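PDB 5J92: putative alpha KG dependent 2,4-D dioxygenase from Burkholderia xenovorans, which binds iron(II) and probably acts as a 2-oxoglutarate-dependent dioxygenase of the TfdA family. Local coordinates for residues I178-R182 and E194-L198; L172-D177 and P200-V206; A68-P72 and T295-G299; G26-S30 and F53-I58; M9-V13 and E40-A44. All blocks are in the same frame, centred on the assembly; numbering follows the deposited sequence.

Interaction 1: I178-R182 and E194-L198; sequences IMASR and ERKAL
Arg182 meets Glu194 end-on, with NH1 and NH2 both directed at the single oxygen OE2. The NH1–OE2 bond of Arg182 to Glu194 measures 3.1 Å, and Arg182 NH2 reaches the same OE2 at 3.2 Å. Glu194 OE2 lies 3° out of the guanidinium plane, yet both nitrogens approach it from one face of the carboxylate, whose plane is turned 52° from that of the guanidinium. Met179 bends at chi2 (-53°), which carries its CE over the same carboxylate face that the arginine approaches, 3.8 Å from Glu194 CD. Arg195 comes back over the other end of Met179, its NH2 3.8 Å from Met179 CB. At the inner end Ile178 CG2 packs on Leu198 CB at 3.8 Å. Two waters bridge the backbones: both lie within hydrogen-bonding distance of Leu198 O, one accepts from Ile178 N at 3.0 Å, the other only weakly from Met179 N.

Further out, Ser191 OG bonds to Glu194 N, and Asp177 caps the helix start through Ala180 N. Ile178 also touches Tyr127 and His222. With the ion pair at the surface and water between the backbones, helices 178-184 and 192-197 are joined chiefly through side chains and solvent, and the charge pairing is probably screened.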
# COMPACT_ATOMS: atom_id res chain seq x y z
N ILE A 178 -4.25 -10.71 -14.94
CA ILE A 178 -3.64 -11.59 -13.94
C ILE A 178 -2.13 -11.68 -14.13
O ILE A 178 -1.37 -11.72 -13.16
CB ILE A 178 -4.32 -12.97 -13.95
CG1 ILE A 178 -3.80 -13.85 -12.81
CG2 ILE A 178 -4.14 -13.68 -15.30
CD1 ILE A 178 -4.06 -13.29 -11.43
N MET A 179 -1.67 -11.70 -15.38
CA MET A 179 -0.24 -11.83 -15.63
C MET A 179 0.51 -10.59 -15.17
O MET A 179 1.62 -10.68 -14.64
CB MET A 179 0.02 -12.11 -17.12
CG MET A 179 -0.52 -13.45 -17.60
SD MET A 179 0.08 -14.81 -16.58
CE MET A 179 -1.06 -16.13 -17.03
N ALA A 180 -0.11 -9.41 -15.32
CA ALA A 180 0.51 -8.20 -14.80
C ALA A 180 0.57 -8.22 -13.27
O ALA A 180 1.59 -7.83 -12.69
CB ALA A 180 -0.26 -6.97 -15.29
N SER A 181 -0.49 -8.68 -12.60
CA SER A 181 -0.47 -8.71 -11.14
C SER A 181 0.52 -9.75 -10.62
O SER A 181 1.19 -9.52 -9.61
CB SER A 181 -1.86 -8.96 -10.57
OG SER A 181 -2.31 -10.29 -10.83
N ARG A 182 0.61 -10.89 -11.30
CA ARG A 182 1.62 -11.88 -10.93
C ARG A 182 3.02 -11.32 -11.11
O ARG A 182 3.89 -11.52 -10.25
CB ARG A 182 1.44 -13.15 -11.75
CG ARG A 182 0.26 -14.01 -11.33
CD ARG A 182 0.19 -15.22 -12.22
NE ARG A 182 -1.01 -16.03 -11.99
CZ ARG A 182 -1.33 -17.07 -12.74
NH1 ARG A 182 -0.55 -17.41 -13.76
NH2 ARG A 182 -2.43 -17.77 -12.48
N GLU A 194 -1.67 -20.40 -21.02
CA GLU A 194 -2.29 -19.72 -19.89
C GLU A 194 -2.43 -18.22 -20.16
O GLU A 194 -3.44 -17.61 -19.78
CB GLU A 194 -1.49 -19.96 -18.60
CG GLU A 194 -2.35 -19.86 -17.33
CD GLU A 194 -1.54 -19.79 -16.04
OE1 GLU A 194 -0.30 -19.82 -16.10
OE2 GLU A 194 -2.16 -19.76 -14.96
N ARG A 195 -1.43 -17.61 -20.81
CA ARG A 195 -1.55 -16.19 -21.12
C ARG A 195 -2.71 -15.91 -22.06
O ARG A 195 -3.45 -14.93 -21.87
CB ARG A 195 -0.25 -15.66 -21.73
CG ARG A 195 0.91 -15.62 -20.75
CD ARG A 195 2.19 -15.12 -21.41
NE ARG A 195 3.32 -15.20 -20.50
CZ ARG A 195 3.61 -14.28 -19.59
NH1 ARG A 195 4.67 -14.44 -18.79
NH2 ARG A 195 2.86 -13.19 -19.47
N LYS A 196 -2.93 -16.78 -23.05
CA LYS A 196 -4.05 -16.59 -23.95
C LYS A 196 -5.37 -16.89 -23.26
O LYS A 196 -6.34 -16.13 -23.40
CB LYS A 196 -3.87 -17.46 -25.20
N ALA A 197 -5.44 -17.99 -22.50
CA ALA A 197 -6.68 -18.35 -21.83
C ALA A 197 -7.09 -17.29 -20.81
O ALA A 197 -8.29 -17.10 -20.56
CB ALA A 197 -6.55 -19.71 -21.14
N LEU A 198 -6.12 -16.60 -20.22
CA LEU A 198 -6.38 -15.61 -19.19
C LEU A 198 -6.05 -14.21 -19.69
O LEU A 198 -5.52 -13.37 -18.96
CB LEU A 198 -5.59 -15.94 -17.92
CG LEU A 198 -5.84 -17.34 -17.35
CD1 LEU A 198 -4.94 -17.64 -16.16
CD2 LEU A 198 -7.30 -17.49 -16.95
O HOH W 1 -6.30 -11.51 -16.98
O HOH W 2 -3.20 -11.67 -18.44

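Interaction 2: L172-D177 and P200-V206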
# COMPACT_ATOMS: atom_id res chain seq x y z
N LEU A 172 -16.07 5.17 -14.98
CA LEU A 172 -14.81 4.64 -15.46
C LEU A 172 -14.85 3.12 -15.55
O LEU A 172 -15.62 2.44 -14.85
CB LEU A 172 -13.67 5.05 -14.52
CG LEU A 172 -13.31 6.53 -14.37
CD1 LEU A 172 -12.10 6.63 -13.48
CD2 LEU A 172 -13.05 7.18 -15.74
N SER A 173 -14.00 2.58 -16.42
CA SER A 173 -13.73 1.16 -16.48
C SER A 173 -12.23 0.95 -16.35
O SER A 173 -11.43 1.84 -16.66
CB SER A 173 -14.25 0.52 -17.78
OG SER A 173 -15.67 0.55 -17.81
N CYS A 174 -11.85 -0.23 -15.88
CA CYS A 174 -10.46 -0.56 -15.62
C CYS A 174 -10.05 -1.81 -16.36
O CYS A 174 -10.89 -2.65 -16.70
CB CYS A 174 -10.20 -0.78 -14.13
SG CYS A 174 -10.35 0.69 -13.14
N HIS A 175 -8.74 -1.93 -16.58
CA HIS A 175 -8.12 -3.14 -17.12
C HIS A 175 -7.77 -4.09 -15.98
O HIS A 175 -7.19 -3.66 -14.98
CB HIS A 175 -6.85 -2.79 -17.89
CG HIS A 175 -7.07 -1.91 -19.10
ND1 HIS A 175 -7.53 -2.42 -20.30
CD2 HIS A 175 -6.82 -0.60 -19.31
CE1 HIS A 175 -7.57 -1.44 -21.20
NE2 HIS A 175 -7.16 -0.33 -20.62
N TYR A 176 -8.12 -5.37 -16.13
CA TYR A 176 -7.80 -6.40 -15.14
C TYR A 176 -6.96 -7.47 -15.84
O TYR A 176 -7.33 -7.94 -16.92
CB TYR A 176 -9.08 -7.01 -14.53
CG TYR A 176 -9.94 -6.00 -13.76
CD1 TYR A 176 -10.71 -5.05 -14.44
CD2 TYR A 176 -9.99 -6.01 -12.36
CE1 TYR A 176 -11.49 -4.13 -13.75
CE2 TYR A 176 -10.79 -5.09 -11.66
CZ TYR A 176 -11.53 -4.16 -12.35
OH TYR A 176 -12.29 -3.23 -11.68
N ASP A 177 -5.83 -7.84 -15.22
CA ASP A 177 -4.74 -8.52 -15.93
C ASP A 177 -3.97 -9.40 -14.94
O ASP A 177 -3.09 -8.91 -14.23
CB ASP A 177 -3.84 -7.47 -16.56
CG ASP A 177 -2.73 -8.04 -17.43
OD1 ASP A 177 -2.48 -9.27 -17.42
OD2 ASP A 177 -2.09 -7.22 -18.12
N PRO A 200 -6.17 -10.34 -20.63
CA PRO A 200 -6.75 -9.27 -19.81
C PRO A 200 -8.16 -8.93 -20.25
O PRO A 200 -8.54 -9.09 -21.41
CB PRO A 200 -5.79 -8.09 -20.02
CG PRO A 200 -4.50 -8.74 -20.44
CD PRO A 200 -4.86 -9.97 -21.19
N CYS A 201 -8.96 -8.45 -19.29
CA CYS A 201 -10.34 -8.06 -19.58
C CYS A 201 -10.60 -6.69 -18.96
O CYS A 201 -9.71 -6.06 -18.40
CB CYS A 201 -11.33 -9.11 -19.07
SG CYS A 201 -11.28 -9.37 -17.28
N ILE A 202 -11.85 -6.24 -19.09
CA ILE A 202 -12.27 -4.93 -18.63
C ILE A 202 -13.55 -5.06 -17.81
O ILE A 202 -14.45 -5.82 -18.17
CB ILE A 202 -12.44 -3.96 -19.83
CG1 ILE A 202 -11.06 -3.62 -20.39
CG2 ILE A 202 -13.23 -2.72 -19.45
CD1 ILE A 202 -11.10 -2.88 -21.70
N HIS A 203 -13.62 -4.33 -16.71
CA HIS A 203 -14.82 -4.23 -15.89
C HIS A 203 -15.04 -2.78 -15.48
O HIS A 203 -14.09 -2.02 -15.33
CB HIS A 203 -14.73 -5.08 -14.60
CG HIS A 203 -14.53 -6.55 -14.84
ND1 HIS A 203 -15.48 -7.34 -15.46
CD2 HIS A 203 -13.51 -7.37 -14.52
CE1 HIS A 203 -15.04 -8.58 -15.53
NE2 HIS A 203 -13.85 -8.63 -14.97
N GLU A 204 -16.31 -2.43 -15.26
CA GLU A 204 -16.65 -1.10 -14.76
C GLU A 204 -16.17 -0.92 -13.33
O GLU A 204 -16.27 -1.83 -12.51
CB GLU A 204 -18.16 -0.89 -14.83
CG GLU A 204 -18.70 -0.78 -16.25
CD GLU A 204 -20.21 -0.63 -16.29
OE1 GLU A 204 -20.84 -0.61 -15.21
OE2 GLU A 204 -20.77 -0.55 -17.41
N LEU A 205 -15.69 0.29 -13.02
CA LEU A 205 -15.12 0.55 -11.71
C LEU A 205 -16.18 0.73 -10.63
O LEU A 205 -15.97 0.32 -9.49
CB LEU A 205 -14.21 1.79 -11.77
CG LEU A 205 -13.48 2.20 -10.47
CD1 LEU A 205 -12.54 1.09 -9.95
CD2 LEU A 205 -12.74 3.49 -10.68
N VAL A 206 -17.33 1.32 -10.96
CA VAL A 206 -18.39 1.54 -9.98
C VAL A 206 -19.47 0.49 -10.21
O VAL A 206 -20.15 0.51 -11.24
CB VAL A 206 -18.95 2.96 -10.04
CG1 VAL A 206 -20.09 3.12 -9.04
CG2 VAL A 206 -17.85 3.97 -9.75
O HOH W 3 -17.80 2.99 -13.40
O HOH W 4 -7.65 -5.29 -20.65
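Strands 173-176 and 201-204 run antiparallel, their short axes 4.6 Å apart at closest approach and at 147° between directions, as the central pair of a four-stranded antiparallel sheet. Cys174 with His203 and Tyr176 with Cys201 are the hydrogen-bonded pairs; the nearly straight bond from Tyr176 N to Cys201 O is 2.9 Å long. The ladder ends where Leu205 N donates to Leu172 O at 2.8 Å, and water 3 joins that same oxygen to Val206 N.

On the sheet face carrying Cys174, Tyr176, Cys201 and His203, the two rings form a T-shaped pair, centroids 5.0 Å apart and planes at 65°. The edge of His203 addresses the Tyr176 face, its CD2 lying toward the rim of the phenol, while His203 CB touches Tyr176 CE1 at 3.5 Å. The bond from His203 NE2 to Leu128 O helps fix the rotation of the imidazole; that from Tyr176 OH to Tyr218 O holds the end of the phenol, whose turning is limited by its packed face. Beside them Cys174 SG rests on Leu205 CD1, and helix 231-245 covers both residues.

The other face carries His175 and Ile202, which point the same way and lie alongside one another, His175 being stacked on His225 as well. Past the strand ends, Asp177 CG lies against Pro200 CG at 3.6 Å. Water 4 sits in the plane of the His175 ring, 2.9 Å from ND1, and donates a hydrogen bond to Cys201 O.

Interaction 3: A68-P72 and T295-G299; sequences AGFGP and TWTRG
Two irregular loops meet here: residues 68-72 follow helix 60-67, while residues 295-299, the last modelled in the chain, come after strand 284-291. The contact centres on the indole of Trp296, which lies flat over the Gly71 backbone and the Pro72 ring and makes two CH-pi contacts. Gly71 CA stands 3.4 Å from the centroid of the six-membered ring and only 3° off its normal; Pro72 CD stands 3.5 Å from that of the five-membered ring, 13° off the normal. Both lie on one face of the indole, while the opposite face is approached by the backbone N of Arg298. The ring is brought over the loop because CG of Trp296 is anti to the backbone N and chi2 is near perpendicular. At the far rim CH2 of Trp296 comes within 3.3 Å of Gly71 N and meets Gly69 O edge-on.

Arg298 folds back toward the same carbonyl. Its chain bends at chi3, and NH2 donates to Gly69 O over 2.7 Å, almost in line with the C=O bond though the N-H itself is angled at 135°. The oxygen lies close to the guanidinium plane. NH1 of Arg298 forms a salt bridge to Glu42 of helix 35-47, so one guanidinium serves both a loop carbonyl and a helix carboxylate. Across loop 68-72, Phe70 points away from Trp296 and packs on Ile38 and Ile41, and its carbonyl O accepts from Arg133.

The contact is thus mainly apolar, with Trp296 burying the most surface through CH-pi contacts, and a bond to a neutral carbonyl, from an arginine already paired with a carboxylate, ties the Arg298 side chain to the loop.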
# COMPACT_ATOMS: atom_id res chain seq x y z
N ALA A 68 -23.01 -24.58 -4.21
CA ALA A 68 -23.76 -24.65 -5.47
C ALA A 68 -25.17 -24.09 -5.35
O ALA A 68 -25.83 -23.92 -6.39
CB ALA A 68 -23.80 -26.08 -5.98
N GLY A 69 -25.66 -23.83 -4.14
CA GLY A 69 -26.95 -23.18 -4.02
C GLY A 69 -26.95 -21.70 -4.36
O GLY A 69 -28.03 -21.13 -4.56
N PHE A 70 -25.77 -21.07 -4.47
CA PHE A 70 -25.69 -19.63 -4.69
C PHE A 70 -25.15 -19.24 -6.06
O PHE A 70 -25.15 -18.05 -6.39
CB PHE A 70 -24.83 -18.99 -3.60
CG PHE A 70 -25.33 -19.27 -2.22
CD1 PHE A 70 -26.35 -18.51 -1.67
CD2 PHE A 70 -24.83 -20.34 -1.49
CE1 PHE A 70 -26.83 -18.78 -0.38
CE2 PHE A 70 -25.30 -20.63 -0.21
CZ PHE A 70 -26.31 -19.85 0.34
N GLY A 71 -24.71 -20.19 -6.85
CA GLY A 71 -24.24 -19.90 -8.19
C GLY A 71 -23.56 -21.12 -8.75
O GLY A 71 -23.36 -22.12 -8.05
N PRO A 72 -23.18 -21.06 -10.03
CA PRO A 72 -22.47 -22.20 -10.63
C PRO A 72 -21.05 -22.30 -10.09
O PRO A 72 -20.36 -21.29 -9.90
CB PRO A 72 -22.49 -21.88 -12.13
CG PRO A 72 -22.60 -20.39 -12.21
CD PRO A 72 -23.38 -19.95 -10.97
N THR A 295 -27.06 -14.97 -15.67
CA THR A 295 -28.12 -15.77 -16.29
C THR A 295 -28.43 -17.05 -15.53
O THR A 295 -29.41 -17.73 -15.85
CB THR A 295 -27.78 -16.13 -17.74
OG1 THR A 295 -26.80 -17.18 -17.77
CG2 THR A 295 -27.24 -14.91 -18.49
N TRP A 296 -27.61 -17.41 -14.55
CA TRP A 296 -27.81 -18.65 -13.81
C TRP A 296 -29.02 -18.52 -12.89
O TRP A 296 -29.33 -17.43 -12.40
CB TRP A 296 -26.55 -18.97 -13.00
CG TRP A 296 -26.63 -20.16 -12.07
CD1 TRP A 296 -26.25 -21.44 -12.33
CD2 TRP A 296 -27.06 -20.14 -10.69
NE1 TRP A 296 -26.43 -22.23 -11.21
CE2 TRP A 296 -26.93 -21.45 -10.20
CE3 TRP A 296 -27.55 -19.14 -9.84
CZ2 TRP A 296 -27.28 -21.80 -8.89
CZ3 TRP A 296 -27.90 -19.49 -8.54
CH2 TRP A 296 -27.76 -20.80 -8.08
N THR A 297 -29.73 -19.63 -12.71
CA THR A 297 -30.88 -19.67 -11.82
C THR A 297 -30.83 -20.95 -11.00
O THR A 297 -30.38 -21.99 -11.47
CB THR A 297 -32.21 -19.61 -12.58
OG1 THR A 297 -32.30 -20.72 -13.48
CG2 THR A 297 -32.34 -18.31 -13.36
N ARG A 298 -31.28 -20.84 -9.75
CA ARG A 298 -31.40 -21.99 -8.88
C ARG A 298 -32.46 -22.93 -9.42
O ARG A 298 -33.62 -22.54 -9.59
CB ARG A 298 -31.76 -21.53 -7.46
CG ARG A 298 -31.11 -22.32 -6.33
CD ARG A 298 -31.77 -22.01 -4.99
NE ARG A 298 -32.29 -20.64 -4.91
CZ ARG A 298 -31.55 -19.53 -4.85
NH1 ARG A 298 -32.14 -18.34 -4.77
NH2 ARG A 298 -30.22 -19.60 -4.88
N GLY A 299 -32.07 -24.17 -9.71
CA GLY A 299 -32.98 -25.24 -10.09
C GLY A 299 -34.19 -24.87 -10.93
O GLY A 299 -34.18 -25.02 -12.15

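Interaction 4: G26-S30 and F53-I58; sequences GLDLS and FPRQYI
Gln56 reaches across to the 26-30 loop and binds its backbone twice with one amide group. NE2 of Gln56 donates to Leu27 O at 2.9 Å, and Leu29 N donates to Gln56 OE1 at 3.0 Å, so the side chain pairs with the loop much as another strand would. Leu27 O lies close to the amide plane of Gln56, but NE2 stands 40° above the carbonyl plane of Leu27. CG of Gln56 is anti to the carbonyl carbon, and one bend at chi2 (-59°) turns the amide to the loop; NE2 also makes a weak bond to Pro54 O of its own segment.

The packed part is formed mainly by Leu27, Leu29 and Phe53. Leu29 CD1 sits over one face of the Phe53 ring, 4.0 Å from CG, and the two side chains cross at about a right angle. Leu27 CD1 closes on CE2 of the same Phe53 ring at 3.8 Å, and Leu29 CB presses against Gln56 OE1 at 3.3 Å. Ile58 CG2 packs on the Ser30 end of the loop, 3.6 Å from Ser30 N. Strand 261-265 and helices 35-47 and 60-67 complete the apolar surroundings, Phe66 meeting Phe53 edge-to-face and also touching Leu29.

Toward solvent the contact loosens. Asp28 forms an Asx turn, its OD1 accepting from Ser30 N and, at 2.7 Å, from Ser30 OG, both on one face of the carboxylate. Water 5 donates to Asp28 OD1 and to Gln56 OE1, and Lys31 pairs with OD2. A buried glutamine therefore satisfies loop backbone polar groups beside an apolar core, while the Asp28 carboxylate is served by Ser30, water and Lys31.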
# COMPACT_ATOMS: atom_id res chain seq x y z
N GLY A 26 -27.00 -21.79 14.22
CA GLY A 26 -28.16 -22.65 14.20
C GLY A 26 -28.40 -23.39 12.91
O GLY A 26 -29.48 -23.96 12.74
N LEU A 27 -27.43 -23.41 12.00
CA LEU A 27 -27.52 -24.13 10.74
C LEU A 27 -26.64 -25.37 10.78
O LEU A 27 -25.53 -25.34 11.32
CB LEU A 27 -27.09 -23.24 9.57
CG LEU A 27 -28.00 -22.04 9.29
CD1 LEU A 27 -27.61 -21.41 7.95
CD2 LEU A 27 -29.47 -22.43 9.30
N ASP A 28 -27.16 -26.47 10.24
CA ASP A 28 -26.40 -27.70 10.02
C ASP A 28 -26.22 -27.85 8.51
O ASP A 28 -27.09 -28.40 7.83
CB ASP A 28 -27.11 -28.90 10.63
CG ASP A 28 -26.41 -30.22 10.34
OD1 ASP A 28 -25.27 -30.22 9.80
OD2 ASP A 28 -27.00 -31.28 10.67
N LEU A 29 -25.07 -27.41 8.01
CA LEU A 29 -24.86 -27.44 6.56
C LEU A 29 -24.45 -28.82 6.04
O LEU A 29 -24.14 -28.95 4.85
CB LEU A 29 -23.82 -26.39 6.16
CG LEU A 29 -24.21 -24.97 6.59
CD1 LEU A 29 -23.18 -23.96 6.11
CD2 LEU A 29 -25.62 -24.61 6.10
N SER A 30 -24.47 -29.84 6.89
CA SER A 30 -24.29 -31.19 6.35
C SER A 30 -25.53 -31.67 5.61
O SER A 30 -25.45 -32.66 4.88
CB SER A 30 -23.92 -32.18 7.46
OG SER A 30 -25.00 -32.44 8.33
N PHE A 53 -20.25 -19.24 9.26
CA PHE A 53 -21.06 -20.31 9.83
C PHE A 53 -20.17 -21.13 10.76
O PHE A 53 -19.32 -21.91 10.28
CB PHE A 53 -21.66 -21.19 8.73
CG PHE A 53 -22.44 -20.41 7.69
CD1 PHE A 53 -21.80 -19.85 6.59
CD2 PHE A 53 -23.81 -20.24 7.81
CE1 PHE A 53 -22.50 -19.13 5.64
CE2 PHE A 53 -24.53 -19.54 6.86
CZ PHE A 53 -23.87 -18.98 5.77
N PRO A 54 -20.27 -20.97 12.07
CA PRO A 54 -19.35 -21.66 12.98
C PRO A 54 -19.57 -23.16 13.00
O PRO A 54 -20.67 -23.66 12.77
CB PRO A 54 -19.66 -21.05 14.36
CG PRO A 54 -20.37 -19.74 14.06
CD PRO A 54 -21.15 -20.01 12.78
N ARG A 55 -18.49 -23.89 13.29
CA ARG A 55 -18.54 -25.30 13.69
C ARG A 55 -19.30 -26.16 12.67
O ARG A 55 -20.24 -26.88 13.00
CB ARG A 55 -19.15 -25.42 15.10
CG ARG A 55 -18.30 -24.71 16.16
CD ARG A 55 -19.01 -24.54 17.52
NE ARG A 55 -19.91 -23.39 17.55
CZ ARG A 55 -19.55 -22.13 17.85
NH1 ARG A 55 -20.45 -21.15 17.84
NH2 ARG A 55 -18.28 -21.85 18.14
N GLN A 56 -18.85 -26.09 11.42
CA GLN A 56 -19.44 -26.87 10.33
C GLN A 56 -18.49 -28.03 10.02
O GLN A 56 -17.55 -27.89 9.24
CB GLN A 56 -19.68 -25.99 9.10
CG GLN A 56 -20.72 -24.91 9.30
CD GLN A 56 -22.07 -25.46 9.69
OE1 GLN A 56 -22.52 -26.48 9.17
NE2 GLN A 56 -22.72 -24.79 10.64
N TYR A 57 -18.76 -29.18 10.62
CA TYR A 57 -17.96 -30.38 10.40
C TYR A 57 -18.51 -31.14 9.19
O TYR A 57 -19.12 -32.21 9.31
CB TYR A 57 -17.93 -31.24 11.66
CG TYR A 57 -17.03 -30.69 12.74
CD1 TYR A 57 -17.48 -29.69 13.60
CD2 TYR A 57 -15.73 -31.15 12.90
CE1 TYR A 57 -16.66 -29.16 14.59
CE2 TYR A 57 -14.90 -30.64 13.89
CZ TYR A 57 -15.37 -29.64 14.73
OH TYR A 57 -14.55 -29.12 15.71
N ILE A 58 -18.27 -30.57 8.01
CA ILE A 58 -18.80 -31.13 6.77
C ILE A 58 -17.66 -31.53 5.84
O ILE A 58 -16.57 -30.95 5.87
CB ILE A 58 -19.73 -30.12 6.07
CG1 ILE A 58 -18.94 -28.85 5.71
CG2 ILE A 58 -20.89 -29.77 6.98
CD1 ILE A 58 -19.73 -27.85 4.96
O HOH W 5 -23.02 -28.67 10.84

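Interaction 5: M9-V13 and E40-A44; sequences MSLNV and EIEQA
Leu11 drives its CD1 against helix 35-47, where it lies 3.6 Å from Glu40 C and 3.9 Å from Ile41 CG1. The same methyl approaches Ala44 CB more loosely, at 4.3 Å. Beside it the Met9 thioether chain doubles back: CG is anti to the backbone N, but bends at chi2 (74°) and chi3 (65°) bring CE over the helix backbone, 3.7 Å from Ala44 N and 3.9 Å from Ala44 CB. Met9 is the first modelled residue and poorly ordered, which makes this outer layer less certain than the leucine. Ile41 in turn packs on Leu51 and Phe53 of the sheet.

Outward, the aliphatic part of Glu40 covers Leu11, with Glu40 CB 3.7 Å from Leu11 CD1, before the extended glutamate chain carries the carboxylate to Ser10. There OG of Ser10 donates to Glu40 OE2 at 2.8 Å, on the syn side and 19° out of the carboxylate plane, and Ser10 N adds a weak 3.3 Å bond to the same Glu40 OE2. Arg37, one helical turn back, pairs with Glu40 OE1 and weakly meets Ser10 OG. With OE1 on arginine and OE2 on serine, the carboxylate would be expected to stay ionised while tying the incoming N-terminal chain to the helix.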
# COMPACT_ATOMS: atom_id res chain seq x y z
N MET A 9 -36.60 -11.93 8.20
CA MET A 9 -35.35 -12.65 8.46
C MET A 9 -35.46 -13.49 9.73
O MET A 9 -35.43 -12.95 10.84
CB MET A 9 -34.18 -11.66 8.57
CG MET A 9 -32.82 -12.30 8.89
SD MET A 9 -32.06 -13.20 7.51
CE MET A 9 -31.76 -11.89 6.33
N SER A 10 -35.59 -14.81 9.57
CA SER A 10 -35.61 -15.74 10.69
C SER A 10 -34.23 -16.30 11.03
O SER A 10 -34.10 -17.03 12.02
CB SER A 10 -36.56 -16.90 10.42
OG SER A 10 -36.02 -17.77 9.44
N LEU A 11 -33.22 -16.01 10.21
CA LEU A 11 -31.87 -16.48 10.49
C LEU A 11 -31.35 -15.87 11.78
O LEU A 11 -31.68 -14.73 12.12
CB LEU A 11 -30.93 -16.12 9.34
CG LEU A 11 -31.12 -16.86 8.03
CD1 LEU A 11 -30.14 -16.29 7.02
CD2 LEU A 11 -30.88 -18.35 8.24
N ASN A 12 -30.58 -16.65 12.52
CA ASN A 12 -29.98 -16.19 13.77
C ASN A 12 -28.67 -15.50 13.41
O ASN A 12 -27.60 -16.10 13.38
CB ASN A 12 -29.79 -17.37 14.72
CG ASN A 12 -29.21 -16.96 16.07
OD1 ASN A 12 -28.88 -15.78 16.30
ND2 ASN A 12 -29.11 -17.92 16.99
N VAL A 13 -28.77 -14.20 13.14
CA VAL A 13 -27.65 -13.40 12.64
C VAL A 13 -27.04 -12.62 13.80
O VAL A 13 -27.76 -11.89 14.49
CB VAL A 13 -28.10 -12.45 11.52
CG1 VAL A 13 -26.90 -11.64 11.01
CG2 VAL A 13 -28.75 -13.24 10.42
N GLU A 40 -32.83 -16.50 2.27
CA GLU A 40 -32.52 -15.73 3.48
C GLU A 40 -31.03 -15.44 3.59
O GLU A 40 -30.63 -14.32 3.90
CB GLU A 40 -33.02 -16.45 4.73
CG GLU A 40 -34.52 -16.34 4.98
CD GLU A 40 -34.98 -17.14 6.19
OE1 GLU A 40 -34.41 -18.22 6.47
OE2 GLU A 40 -35.93 -16.69 6.87
N ILE A 41 -30.19 -16.45 3.33
CA ILE A 41 -28.75 -16.24 3.38
C ILE A 41 -28.33 -15.20 2.34
O ILE A 41 -27.54 -14.30 2.63
CB ILE A 41 -28.00 -17.58 3.20
CG1 ILE A 41 -28.28 -18.50 4.40
CG2 ILE A 41 -26.51 -17.35 3.05
CD1 ILE A 41 -27.64 -19.86 4.30
N GLU A 42 -28.86 -15.31 1.12
CA GLU A 42 -28.57 -14.29 0.11
C GLU A 42 -28.93 -12.90 0.62
O GLU A 42 -28.13 -11.96 0.53
CB GLU A 42 -29.31 -14.60 -1.20
CG GLU A 42 -28.79 -15.86 -1.87
CD GLU A 42 -29.49 -16.19 -3.18
OE1 GLU A 42 -30.69 -15.87 -3.34
OE2 GLU A 42 -28.84 -16.82 -4.04
N GLN A 43 -30.12 -12.75 1.22
CA GLN A 43 -30.51 -11.45 1.74
C GLN A 43 -29.56 -10.99 2.84
O GLN A 43 -29.15 -9.83 2.87
CB GLN A 43 -31.95 -11.49 2.23
CG GLN A 43 -32.97 -11.72 1.13
CD GLN A 43 -32.90 -10.68 0.02
OE1 GLN A 43 -32.75 -11.02 -1.15
NE2 GLN A 43 -33.00 -9.40 0.40
N ALA A 44 -29.18 -11.90 3.74
CA ALA A 44 -28.24 -11.54 4.79
C ALA A 44 -26.90 -11.10 4.21
O ALA A 44 -26.25 -10.20 4.75
CB ALA A 44 -28.04 -12.72 5.75

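Interactions 1 and 2 form one continuous piece: strand 173-176 runs into helix 178-184, and helix 192-197 leads to strand 201-208, so the strand pair leads into the helix pair, which is joined by a salt bridge, apolar side chains and water. Interaction 1 is a surface contact, whereas interactions 2 to 5 are partly buried. Interactions 3, 4 and 5 converge on helix 35-47, where Glu42 pairs with Arg298 and Ile41 packs against both Phe70 and Phe53. Backbone bonding dominates interaction 2, indole CH-pi contact interaction 3 and a buried amide interaction 4; interaction 5 grades from buried leucine to exposed serine. Interactions 1 and 4 lie on opposite sides of the chain centre, about 36 Å apart between centres.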